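Local coordinates for protein lipopolysaccharide core heptose(I) kinase WaaP (Pseudomonas aeruginosa, PDB 6DFL) that phosphorylates the first heptose of the lipopolysaccharide inner core with ATP and also autophosphorylates on tyrosine, binding acylated acyl carrier protein as a partner, at residues V50-R54 with L73-E78. Numbering follows the deposited sequence.
Sequences VKIHR and LGARQE
How a kinase N-lobe ties its helix to its sheet is well illustrated by two alternate residues of one strand. Residues 50-53 run extended (phi near -120°, psi 118 to 132°), so Lys-51 and His-53 direct their CA-to-CB bonds toward 73-78 while Ile-52 turns away. Opposite, Gly-74 is extended (-145/-176°) and the chain turns at Ala-75 (-62/-13°) into helical values through Glu-78. The electrostatic part is a salt bridge: Lys-51 (chi1 m, chi2 146°, chi3 -100°, chi4 t) donates from NZ to OE2 of Glu-78 (chi1, chi2 t) at 2.5 Å. In protein kinases, WaaP's superfamily, a beta3 lysine-alphaC glutamate salt bridge is a hallmark of the active, alphaC-in conformation; Lys-51 on strand 48-53 and Glu-78 on helix 76-87 are consistent with that pair. Lys-51 NZ also hydrogen-bonds to Thr-114 OG1. Packing falls to His-53 (chi1 -42°, chi2 -116°), whose CA lies 5.7 Å from Gly-74 CA. A CH-pi contact places Gly-74 CA 3.8 Å from the imidazole centroid, over one face, where Ala-75 N also sits, 3.3 Å from His-53 CD2. That amide hydrogen-bonds to Ser-110 OG of strand 109-115.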
# COMPACT_ATOMS: atom_id res chain seq x y z
N VAL A 50 -13.09 5.76 -18.93
CA VAL A 50 -14.49 6.16 -18.87
C VAL A 50 -15.25 5.04 -18.18
O VAL A 50 -15.22 3.89 -18.65
CB VAL A 50 -15.07 6.42 -20.26
CG1 VAL A 50 -16.57 6.67 -20.17
CG2 VAL A 50 -14.36 7.60 -20.92
N LYS A 51 -15.91 5.35 -17.07
CA LYS A 51 -16.70 4.38 -16.34
C LYS A 51 -18.14 4.87 -16.32
O LYS A 51 -18.42 5.96 -15.81
CB LYS A 51 -16.14 4.17 -14.93
CG LYS A 51 -14.81 3.41 -14.89
CD LYS A 51 -13.87 3.87 -13.78
CE LYS A 51 -12.80 4.82 -14.33
NZ LYS A 51 -11.70 5.21 -13.35
N ILE A 52 -19.04 4.09 -16.91
CA ILE A 52 -20.45 4.44 -17.03
C ILE A 52 -21.28 3.39 -16.32
O ILE A 52 -21.10 2.19 -16.55
CB ILE A 52 -20.89 4.54 -18.50
CG1 ILE A 52 -20.11 5.62 -19.24
CG2 ILE A 52 -22.39 4.78 -18.60
CD1 ILE A 52 -20.22 5.48 -20.75
N HIS A 53 -22.21 3.83 -15.48
CA HIS A 53 -23.15 2.95 -14.80
C HIS A 53 -24.52 3.40 -15.27
O HIS A 53 -24.80 4.60 -15.31
CB HIS A 53 -23.01 3.05 -13.27
CG HIS A 53 -21.58 3.10 -12.79
ND1 HIS A 53 -21.01 2.12 -12.00
CD2 HIS A 53 -20.60 4.02 -12.98
CE1 HIS A 53 -19.75 2.42 -11.75
NE2 HIS A 53 -19.48 3.57 -12.33
N ARG A 54 -25.36 2.45 -15.68
CA ARG A 54 -26.68 2.83 -16.17
C ARG A 54 -27.78 1.93 -15.63
O ARG A 54 -27.87 1.71 -14.42
CB ARG A 54 -26.71 2.84 -17.70
CG ARG A 54 -27.98 3.45 -18.27
CD ARG A 54 -28.13 3.21 -19.79
NE ARG A 54 -28.06 1.80 -20.17
CZ ARG A 54 -29.12 0.99 -20.31
NH1 ARG A 54 -30.35 1.45 -20.11
NH2 ARG A 54 -28.94 -0.27 -20.67
N LEU A 73 -24.90 0.46 -6.94
CA LEU A 73 -23.51 0.86 -7.13
C LEU A 73 -23.34 1.75 -8.35
O LEU A 73 -23.75 1.37 -9.46
CB LEU A 73 -22.62 -0.37 -7.27
CG LEU A 73 -21.14 -0.07 -7.58
CD1 LEU A 73 -20.43 0.68 -6.44
CD2 LEU A 73 -20.39 -1.36 -7.95
N GLY A 74 -22.73 2.92 -8.16
CA GLY A 74 -22.51 3.86 -9.25
C GLY A 74 -21.20 4.62 -9.15
O GLY A 74 -20.42 4.37 -8.23
N ALA A 75 -20.95 5.55 -10.06
CA ALA A 75 -19.70 6.32 -10.09
C ALA A 75 -19.48 7.16 -8.84
O ALA A 75 -18.37 7.68 -8.65
CB ALA A 75 -19.68 7.23 -11.30
N ARG A 76 -20.50 7.33 -8.00
CA ARG A 76 -20.36 8.19 -6.83
C ARG A 76 -19.24 7.70 -5.92
O ARG A 76 -18.46 8.51 -5.42
CB ARG A 76 -21.68 8.24 -6.08
CG ARG A 76 -21.70 9.09 -4.86
CD ARG A 76 -23.05 8.98 -4.21
NE ARG A 76 -24.11 9.50 -5.06
CZ ARG A 76 -25.39 9.53 -4.71
NH1 ARG A 76 -25.76 9.07 -3.52
NH2 ARG A 76 -26.31 10.02 -5.54
N GLN A 77 -19.14 6.38 -5.73
CA GLN A 77 -18.13 5.83 -4.83
C GLN A 77 -16.73 6.30 -5.21
O GLN A 77 -16.02 6.90 -4.39
CB GLN A 77 -18.19 4.31 -4.82
CG GLN A 77 -19.19 3.74 -3.86
CD GLN A 77 -20.60 3.92 -4.33
OE1 GLN A 77 -20.91 3.82 -5.53
NE2 GLN A 77 -21.49 4.20 -3.40
N GLU A 78 -16.32 6.01 -6.44
CA GLU A 78 -15.03 6.49 -6.93
C GLU A 78 -14.90 8.00 -6.77
O GLU A 78 -13.85 8.50 -6.36
CB GLU A 78 -14.87 6.08 -8.39
CG GLU A 78 -13.44 6.07 -8.88
CD GLU A 78 -13.34 5.53 -10.31
OE1 GLU A 78 -14.36 4.98 -10.80
OE2 GLU A 78 -12.26 5.65 -10.92